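Long-range contact in Agap007691-pb (Anopheles gambiae, PDB 5C98), which is a serpin of unknown function from the malaria mosquito that probably inhibits serine proteases: residues N22-E35 / E249-L262. Residues are numbered along the deposited sequence; the frame is centred on the assembly and turned at random.
Sequences NKFTLEYFKACYDE and ELRQIVNSITPAHL
Val-254 sits squarely over one face of the Tyr-33 ring, CG2 4.0 Å from the ring centroid and 8° off its normal, a CH-pi contact. CG1 of Val-254 lies 3.7 Å from CG of Tyr-33 and also meets CE2 of Phe-29, so one valine fills the angle between two aromatics. Arg-251 brings its CG to the Tyr-33 edge, in the ring plane. Farther along, Leu-26 drives CD1 against the backbone of the turn, 3.4 Å from Thr-258 C, with Pro-259 and Leu-262 around it.

Between these apolar patches Lys-30, its CG anti to the carbonyl carbon (chi1 -72°), stretches to the carbonyls where helix 250-256 ends and the chain turns. Lys-30 NZ donates to Asn-255 O at 3.0 Å, from well above the carbonyl plane, and to Ile-257 O at 2.7 Å; the helix end would probably welcome this charge.

The solvent side is looser. Waters bridge Lys-30 O to Asn-255 OD1 and Glu-35 OE1 to Glu-249 OE1. Glu-35 OE1 also meets the guanidinium edge at Arg-251 NH1, a salt bridge whose weak hydrogen bond is doubtful, being unusually short.

Behind the contact, Phe-29 and Tyr-33 touch Asn-371 on strand 366-372, while Ile-257 and Leu-262 lie on strand 237-244. Residues 22-32 run at 142° to helix 250-256: serpin helix A against helices G and H, all covering beta-sheet B.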
ATOM      1  N   ASN A  22       4.830 -11.474   0.432  1.00 17.58           N
ATOM      2  CA  ASN A  22       3.624 -11.665   1.222  1.00 15.59           C
ATOM      3  C   ASN A  22       3.952 -11.747   2.703  1.00 17.25           C
ATOM      4  O   ASN A  22       3.225 -11.173   3.520  1.00 15.79           O
ATOM      5  CB  ASN A  22       2.828 -12.881   0.738  1.00 17.92           C
ATOM      6  CG  ASN A  22       2.128 -12.608  -0.570  1.00 19.14           C
ATOM      7  OD1 ASN A  22       2.038 -11.452  -0.998  1.00 19.07           O
ATOM      8  ND2 ASN A  22       1.621 -13.660  -1.212  1.00 21.29           N
ATOM      9  N   LYS A  23       5.032 -12.445   3.069  1.00 15.96           N
ATOM     10  CA  LYS A  23       5.429 -12.528   4.474  1.00 15.67           C
ATOM     11  C   LYS A  23       5.769 -11.142   5.018  1.00 15.77           C
ATOM     12  O   LYS A  23       5.326 -10.759   6.107  1.00 17.55           O
ATOM     13  CB  LYS A  23       6.622 -13.474   4.655  1.00 17.39           C
ATOM     14  CG  LYS A  23       7.069 -13.655   6.104  1.00 22.02           C
ATOM     15  CD  LYS A  23       8.227 -14.642   6.222  1.00 23.82           C
ATOM     16  CE  LYS A  23       8.649 -14.842   7.665  1.00 38.81           C
ATOM     17  NZ  LYS A  23       9.517 -13.735   8.146  1.00 53.03           N
ATOM     18  N   PHE A  24       6.569 -10.379   4.271  1.00 15.43           N
ATOM     19  CA  PHE A  24       6.930  -9.025   4.699  1.00 15.64           C
ATOM     20  C   PHE A  24       5.700  -8.120   4.768  1.00 15.24           C
ATOM     21  O   PHE A  24       5.542  -7.333   5.703  1.00 15.09           O
ATOM     22  CB  PHE A  24       7.991  -8.477   3.746  1.00 16.48           C
ATOM     23  CG  PHE A  24       8.222  -7.012   3.858  1.00 16.44           C
ATOM     24  CD1 PHE A  24       8.884  -6.464   4.940  1.00 17.81           C
ATOM     25  CD2 PHE A  24       7.778  -6.162   2.857  1.00 19.39           C
ATOM     26  CE1 PHE A  24       9.063  -5.073   5.020  1.00 19.43           C
ATOM     27  CE2 PHE A  24       7.970  -4.797   2.948  1.00 18.88           C
ATOM     28  CZ  PHE A  24       8.596  -4.263   4.036  1.00 18.18           C
ATOM     29  N   THR A  25       4.799  -8.256   3.810  1.00 14.61           N
ATOM     30  CA  THR A  25       3.595  -7.430   3.761  1.00 13.18           C
ATOM     31  C   THR A  25       2.748  -7.593   5.015  1.00 13.97           C
ATOM     32  O   THR A  25       2.290  -6.609   5.602  1.00 14.22           O
ATOM     33  CB  THR A  25       2.789  -7.748   2.491  1.00 13.21           C
ATOM     34  OG1 THR A  25       3.483  -7.226   1.367  1.00 15.17           O
ATOM     35  CG2 THR A  25       1.409  -7.138   2.520  1.00 14.47           C
ATOM     36  N   LEU A  26       2.518  -8.837   5.425  1.00 15.04           N
ATOM     37  CA  LEU A  26       1.701  -9.065   6.610  1.00 14.54           C
ATOM     38  C   LEU A  26       2.411  -8.604   7.873  1.00 15.93           C
ATOM     39  O   LEU A  26       1.766  -8.057   8.770  1.00 16.44           O
ATOM     40  CB  LEU A  26       1.287 -10.536   6.682  1.00 16.20           C
ATOM     41  CG  LEU A  26       0.400 -10.996   5.523  1.00 16.99           C
ATOM     42  CD1 LEU A  26       0.144 -12.500   5.707  1.00 19.68           C
ATOM     43  CD2 LEU A  26      -0.895 -10.185   5.374  1.00 17.77           C
ATOM     44  N   GLU A  27       3.739  -8.793   7.963  1.00 14.57           N
ATOM     45  CA  GLU A  27       4.476  -8.276   9.114  1.00 16.74           C
ATOM     46  C   GLU A  27       4.410  -6.759   9.171  1.00 15.44           C
ATOM     47  O   GLU A  27       4.206  -6.170  10.236  1.00 15.79           O
ATOM     48  CB  GLU A  27       5.938  -8.710   9.025  1.00 18.50           C
ATOM     49  CG  GLU A  27       6.154 -10.189   9.340  1.00 21.43           C
ATOM     50  CD  GLU A  27       7.541 -10.673   8.990  1.00 39.36           C
ATOM     51  OE1 GLU A  27       8.213 -10.043   8.137  1.00 38.33           O
ATOM     52  OE2 GLU A  27       7.953 -11.707   9.564  1.00 43.13           O
ATOM     53  N   TYR A  28       4.591  -6.105   8.029  1.00 14.29           N
ATOM     54  CA  TYR A  28       4.523  -4.653   7.981  1.00 13.31           C
ATOM     55  C   TYR A  28       3.142  -4.161   8.395  1.00 15.94           C
ATOM     56  O   TYR A  28       3.011  -3.201   9.161  1.00 14.80           O
ATOM     57  CB  TYR A  28       4.832  -4.229   6.553  1.00 15.17           C
ATOM     58  CG  TYR A  28       4.965  -2.742   6.300  1.00 16.40           C
ATOM     59  CD1 TYR A  28       3.857  -1.922   6.187  1.00 15.75           C
ATOM     60  CD2 TYR A  28       6.211  -2.174   6.090  1.00 14.79           C
ATOM     61  CE1 TYR A  28       3.988  -0.580   5.893  1.00 15.25           C
ATOM     62  CE2 TYR A  28       6.342  -0.834   5.808  1.00 15.84           C
ATOM     63  CZ  TYR A  28       5.252  -0.051   5.713  1.00 14.19           C
ATOM     64  OH  TYR A  28       5.370   1.300   5.397  1.00 15.96           O
ATOM     65  N   PHE A  29       2.097  -4.787   7.866  1.00 14.02           N
ATOM     66  CA  PHE A  29       0.750  -4.350   8.221  1.00 14.14           C
ATOM     67  C   PHE A  29       0.487  -4.506   9.713  1.00 15.81           C
ATOM     68  O   PHE A  29      -0.115  -3.624  10.325  1.00 15.84           O
ATOM     69  CB  PHE A  29      -0.309  -5.082   7.393  1.00 15.08           C
ATOM     70  CG  PHE A  29      -1.697  -4.571   7.631  1.00 15.28           C
ATOM     71  CD1 PHE A  29      -1.993  -3.238   7.436  1.00 18.10           C
ATOM     72  CD2 PHE A  29      -2.692  -5.392   8.098  1.00 16.58           C
ATOM     73  CE1 PHE A  29      -3.254  -2.744   7.680  1.00 18.83           C
ATOM     74  CE2 PHE A  29      -3.958  -4.871   8.314  1.00 16.62           C
ATOM     75  CZ  PHE A  29      -4.206  -3.561   8.106  1.00 17.87           C
ATOM     76  N   LYS A  30       0.933  -5.609  10.315  1.00 14.36           N
ATOM     77  CA  LYS A  30       0.768  -5.773  11.758  1.00 15.20           C
ATOM     78  C   LYS A  30       1.465  -4.664  12.518  1.00 17.03           C
ATOM     79  O   LYS A  30       1.012  -4.265  13.595  1.00 19.17           O
ATOM     80  CB  LYS A  30       1.350  -7.119  12.219  1.00 18.37           C
ATOM     81  CG  LYS A  30       0.525  -8.269  11.785  1.00 23.54           C
ATOM     82  CD  LYS A  30       1.192  -9.611  12.042  1.00 19.91           C
ATOM     83  CE  LYS A  30       0.587 -10.610  11.073  1.00 22.19           C
ATOM     84  NZ  LYS A  30       0.858 -11.974  11.516  1.00 28.93           N
ATOM     85  N   ALA A  31       2.589  -4.176  12.004  1.00 16.20           N
ATOM     86  CA  ALA A  31       3.330  -3.118  12.679  1.00 18.66           C
ATOM     87  C   ALA A  31       2.671  -1.760  12.530  1.00 21.32           C
ATOM     88  O   ALA A  31       2.921  -0.882  13.361  1.00 26.04           O
ATOM     89  CB  ALA A  31       4.753  -3.037  12.113  1.00 20.46           C
ATOM     90  N   CYS A  32       1.856  -1.536  11.498  1.00 18.39           N
ATOM     91  CA  CYS A  32       1.198  -0.238  11.383  1.00 20.46           C
ATOM     92  C   CYS A  32      -0.298  -0.249  11.679  1.00 20.60           C
ATOM     93  O   CYS A  32      -0.870   0.828  11.884  1.00 21.35           O
ATOM     94  CB  CYS A  32       1.515   0.447  10.047  1.00 27.86           C
ATOM     95  SG  CYS A  32       1.000  -0.409   8.608  1.00 27.62           S
ATOM     96  N   TYR A  33      -0.937  -1.413  11.777  1.00 18.14           N
ATOM     97  CA  TYR A  33      -2.367  -1.458  12.041  1.00 18.23           C
ATOM     98  C   TYR A  33      -2.668  -0.781  13.360  1.00 20.92           C
ATOM     99  O   TYR A  33      -1.979  -0.998  14.360  1.00 21.41           O
ATOM    100  CB  TYR A  33      -2.847  -2.903  12.113  1.00 16.36           C
ATOM    101  CG  TYR A  33      -4.244  -3.107  12.614  1.00 16.29           C
ATOM    102  CD1 TYR A  33      -5.339  -2.721  11.858  1.00 17.18           C
ATOM    103  CD2 TYR A  33      -4.478  -3.726  13.830  1.00 18.90           C
ATOM    104  CE1 TYR A  33      -6.614  -2.923  12.321  1.00 16.00           C
ATOM    105  CE2 TYR A  33      -5.735  -3.958  14.288  1.00 18.70           C
ATOM    106  CZ  TYR A  33      -6.825  -3.572  13.532  1.00 18.28           C
ATOM    107  OH  TYR A  33      -8.097  -3.806  14.011  1.00 19.80           O
ATOM    108  N   ASP A  34      -3.713   0.044  13.354  1.00 18.88           N
ATOM    109  CA  ASP A  34      -4.246   0.682  14.551  1.00 22.25           C
ATOM    110  C   ASP A  34      -5.749   0.448  14.487  1.00 19.58           C
ATOM    111  O   ASP A  34      -6.403   0.897  13.536  1.00 20.18           O
ATOM    112  CB  ASP A  34      -3.900   2.167  14.546  1.00 23.62           C
ATOM    113  CG  ASP A  34      -4.463   2.926  15.746  1.00 27.02           C
ATOM    114  OD1 ASP A  34      -5.422   2.470  16.432  1.00 27.32           O
ATOM    115  OD2 ASP A  34      -3.916   4.017  16.005  1.00 39.91           O
ATOM    116  N   GLU A  35      -6.281  -0.324  15.434  1.00 22.47           N
ATOM    117  CA  GLU A  35      -7.685  -0.727  15.351  1.00 21.93           C
ATOM    118  C   GLU A  35      -8.627   0.466  15.307  1.00 24.10           C
ATOM    119  O   GLU A  35      -9.762   0.316  14.845  1.00 21.88           O
ATOM    120  CB  GLU A  35      -8.076  -1.724  16.456  1.00 25.65           C
ATOM    121  CG  GLU A  35      -8.097  -1.166  17.853  1.00 26.89           C
ATOM    122  CD  GLU A  35      -8.464  -2.200  18.908  1.00 35.46           C
ATOM    123  OE1 GLU A  35      -8.741  -3.378  18.575  1.00 29.01           O
ATOM    124  OE2 GLU A  35      -8.498  -1.827  20.095  1.00 41.64           O
ATOM    125  N   GLU A 249     -12.605  -9.954  17.477  1.00 19.41           N
ATOM    126  CA  GLU A 249     -12.126  -8.627  17.127  1.00 18.74           C
ATOM    127  C   GLU A 249     -11.285  -8.687  15.851  1.00 16.90           C
ATOM    128  O   GLU A 249     -10.557  -9.649  15.620  1.00 17.00           O
ATOM    129  CB  GLU A 249     -11.216  -8.120  18.252  1.00 21.87           C
ATOM    130  CG  GLU A 249     -11.874  -7.858  19.593  1.00 27.21           C
ATOM    131  CD  GLU A 249     -12.717  -6.624  19.570  1.00 36.31           C
ATOM    132  OE1 GLU A 249     -12.300  -5.634  18.922  1.00 32.92           O
ATOM    133  OE2 GLU A 249     -13.797  -6.644  20.186  1.00 47.68           O
ATOM    134  N   LEU A 250     -11.383  -7.648  15.026  1.00 14.40           N
ATOM    135  CA  LEU A 250     -10.544  -7.565  13.840  1.00 14.76           C
ATOM    136  C   LEU A 250      -9.071  -7.654  14.201  1.00 15.72           C
ATOM    137  O   LEU A 250      -8.304  -8.288  13.489  1.00 14.80           O
ATOM    138  CB  LEU A 250     -10.868  -6.309  13.044  1.00 16.37           C
ATOM    139  CG  LEU A 250     -10.012  -6.149  11.785  1.00 16.46           C
ATOM    140  CD1 LEU A 250     -10.221  -7.298  10.791  1.00 16.34           C
ATOM    141  CD2 LEU A 250     -10.309  -4.815  11.108  1.00 16.09           C
ATOM    142  N   ARG A 251      -8.662  -7.076  15.333  1.00 14.73           N
ATOM    143  CA  ARG A 251      -7.249  -7.128  15.706  1.00 15.51           C
ATOM    144  C   ARG A 251      -6.749  -8.562  15.789  1.00 15.88           C
ATOM    145  O   ARG A 251      -5.578  -8.836  15.474  1.00 16.27           O
ATOM    146  CB  ARG A 251      -7.037  -6.442  17.046  1.00 18.87           C
ATOM    147  CG  ARG A 251      -5.601  -6.265  17.446  1.00 28.23           C
ATOM    148  CD  ARG A 251      -5.526  -5.575  18.802  1.00 38.79           C
ATOM    149  NE  ARG A 251      -6.086  -6.427  19.852  1.00 49.61           N
ATOM    150  CZ  ARG A 251      -7.340  -6.377  20.297  1.00 49.81           C
ATOM    151  NH1 ARG A 251      -8.210  -5.505  19.805  1.00 54.98           N
ATOM    152  NH2 ARG A 251      -7.728  -7.213  21.246  1.00 51.54           N
ATOM    153  N   GLN A 252      -7.609  -9.498  16.201  1.00 16.25           N
ATOM    154  CA  GLN A 252      -7.173 -10.888  16.274  1.00 16.85           C
ATOM    155  C   GLN A 252      -6.850 -11.447  14.891  1.00 18.78           C
ATOM    156  O   GLN A 252      -5.878 -12.186  14.719  1.00 18.14           O
ATOM    157  CB  GLN A 252      -8.251 -11.740  16.947  1.00 22.45           C
ATOM    158  CG  GLN A 252      -7.804 -13.155  17.233  1.00 34.20           C
ATOM    159  CD  GLN A 252      -8.923 -14.021  17.772  1.00 40.25           C
ATOM    160  OE1 GLN A 252      -9.702 -13.596  18.628  1.00 43.70           O
ATOM    161  NE2 GLN A 252      -9.012 -15.245  17.268  1.00 41.71           N
ATOM    162  N   ILE A 253      -7.659 -11.118  13.885  1.00 14.82           N
ATOM    163  CA  ILE A 253      -7.383 -11.571  12.529  1.00 14.82           C
ATOM    164  C   ILE A 253      -6.103 -10.925  12.018  1.00 15.68           C
ATOM    165  O   ILE A 253      -5.242 -11.583  11.433  1.00 15.65           O
ATOM    166  CB  ILE A 253      -8.578 -11.235  11.607  1.00 17.00           C
ATOM    167  CG1 ILE A 253      -9.734 -12.242  11.751  1.00 17.80           C
ATOM    168  CG2 ILE A 253      -8.167 -11.237  10.128  1.00 18.12           C
ATOM    169  CD1 ILE A 253     -10.367 -12.356  13.089  1.00 20.32           C
ATOM    170  N   VAL A 254      -5.974  -9.615  12.202  1.00 14.56           N
ATOM    171  CA  VAL A 254      -4.828  -8.897  11.668  1.00 13.49           C
ATOM    172  C   VAL A 254      -3.542  -9.439  12.277  1.00 16.27           C
ATOM    173  O   VAL A 254      -2.547  -9.644  11.574  1.00 16.63           O
ATOM    174  CB  VAL A 254      -4.953  -7.397  11.976  1.00 16.52           C
ATOM    175  CG1 VAL A 254      -3.622  -6.653  11.657  1.00 15.05           C
ATOM    176  CG2 VAL A 254      -6.085  -6.795  11.208  1.00 15.07           C
ATOM    177  N   ASN A 255      -3.550  -9.710  13.586  1.00 15.67           N
ATOM    178  CA  ASN A 255      -2.323 -10.180  14.213  1.00 16.26           C
ATOM    179  C   ASN A 255      -2.059 -11.651  13.929  1.00 17.84           C
ATOM    180  O   ASN A 255      -0.902 -12.094  13.938  1.00 18.83           O
ATOM    181  CB  ASN A 255      -2.379  -9.916  15.704  1.00 16.93           C
ATOM    182  CG  ASN A 255      -2.052  -8.491  16.024  1.00 24.78           C
ATOM    183  OD1 ASN A 255      -1.185  -7.892  15.387  1.00 27.75           O
ATOM    184  ND2 ASN A 255      -2.738  -7.932  17.010  1.00 33.37           N
ATOM    185  N   SER A 256      -3.092 -12.425  13.662  1.00 16.14           N
ATOM    186  CA  SER A 256      -2.952 -13.861  13.450  0.50 14.92           C
ATOM    187  C   SER A 256      -2.482 -14.218  12.047  1.00 16.46           C
ATOM    188  O   SER A 256      -1.784 -15.224  11.868  1.00 18.85           O
ATOM    189  CB  SER A 256      -4.298 -14.546  13.686  0.50 13.95           C
ATOM    190  OG  SER A 256      -4.686 -14.536  15.055  0.50 16.08           O
ATOM    191  N   ILE A 257      -2.853 -13.420  11.041  1.00 15.02           N
ATOM    192  CA  ILE A 257      -2.765 -13.888   9.666  1.00 14.00           C
ATOM    193  C   ILE A 257      -1.308 -14.042   9.232  1.00 17.26           C
ATOM    194  O   ILE A 257      -0.456 -13.181   9.474  1.00 17.96           O
ATOM    195  CB  ILE A 257      -3.553 -12.954   8.732  1.00 16.72           C
ATOM    196  CG1 ILE A 257      -3.701 -13.604   7.347  1.00 18.82           C
ATOM    197  CG2 ILE A 257      -2.911 -11.594   8.696  1.00 17.82           C
ATOM    198  CD1 ILE A 257      -4.570 -12.763   6.392  1.00 22.40           C
ATOM    199  N   THR A 258      -1.036 -15.139   8.547  1.00 17.91           N
ATOM    200  CA  THR A 258       0.261 -15.423   7.935  1.00 19.98           C
ATOM    201  C   THR A 258       0.067 -15.853   6.499  1.00 19.82           C
ATOM    202  O   THR A 258      -1.042 -16.174   6.065  1.00 17.33           O
ATOM    203  CB  THR A 258       0.951 -16.571   8.679  1.00 23.30           C
ATOM    204  OG1 THR A 258       0.234 -17.785   8.428  1.00 22.75           O
ATOM    205  CG2 THR A 258       1.021 -16.290  10.167  1.00 23.55           C
ATOM    206  N   PRO A 259       1.157 -15.929   5.732  1.00 20.89           N
ATOM    207  CA  PRO A 259       1.038 -16.471   4.367  1.00 22.36           C
ATOM    208  C   PRO A 259       0.474 -17.876   4.328  1.00 18.59           C
ATOM    209  O   PRO A 259      -0.187 -18.239   3.344  1.00 20.98           O
ATOM    210  CB  PRO A 259       2.481 -16.417   3.848  1.00 24.59           C
ATOM    211  CG  PRO A 259       3.072 -15.259   4.625  1.00 26.24           C
ATOM    212  CD  PRO A 259       2.509 -15.420   6.002  1.00 23.25           C
ATOM    213  N   ALA A 260       0.688 -18.669   5.376  1.00 19.45           N
ATOM    214  CA  ALA A 260       0.114 -20.007   5.395  1.00 20.65           C
ATOM    215  C   ALA A 260      -1.399 -19.934   5.349  1.00 21.27           C
ATOM    216  O   ALA A 260      -2.040 -20.750   4.688  1.00 22.18           O
ATOM    217  CB  ALA A 260       0.571 -20.779   6.629  1.00 23.29           C
ATOM    218  N   HIS A 261      -1.988 -18.946   6.025  1.00 20.30           N
ATOM    219  CA  HIS A 261      -3.437 -18.787   5.959  1.00 18.99           C
ATOM    220  C   HIS A 261      -3.889 -18.398   4.563  1.00 19.32           C
ATOM    221  O   HIS A 261      -4.959 -18.830   4.112  1.00 19.56           O
ATOM    222  CB  HIS A 261      -3.911 -17.709   6.914  1.00 19.09           C
ATOM    223  CG  HIS A 261      -3.782 -18.065   8.348  1.00 22.35           C
ATOM    224  ND1 HIS A 261      -2.961 -17.373   9.210  1.00 23.40           N
ATOM    225  CD2 HIS A 261      -4.363 -19.042   9.081  1.00 30.76           C
ATOM    226  CE1 HIS A 261      -3.057 -17.897  10.418  1.00 25.64           C
ATOM    227  NE2 HIS A 261      -3.896 -18.913  10.366  1.00 32.94           N
ATOM    228  N   LEU A 262      -3.140 -17.514   3.900  1.00 18.83           N
ATOM    229  CA  LEU A 262      -3.475 -17.146   2.531  1.00 19.82           C
ATOM    230  C   LEU A 262      -3.460 -18.360   1.619  1.00 20.82           C
ATOM    231  O   LEU A 262      -4.350 -18.516   0.772  1.00 20.02           O
ATOM    232  CB  LEU A 262      -2.520 -16.062   2.024  1.00 21.32           C
ATOM    233  CG  LEU A 262      -2.599 -14.717   2.748  1.00 22.10           C
ATOM    234  CD1 LEU A 262      -1.576 -13.717   2.205  1.00 27.25           C
ATOM    235  CD2 LEU A 262      -4.011 -14.136   2.618  1.00 22.06           C
TER
HETATM  236  O   HOH W   1      -1.425  -8.550   8.940  1.00 25.67           O
HETATM  237  O   HOH W   2      -1.253  -5.123  14.955  1.00 24.67           O
HETATM  238  O   HOH W   3     -10.301  -5.020  16.910  1.00 23.59           O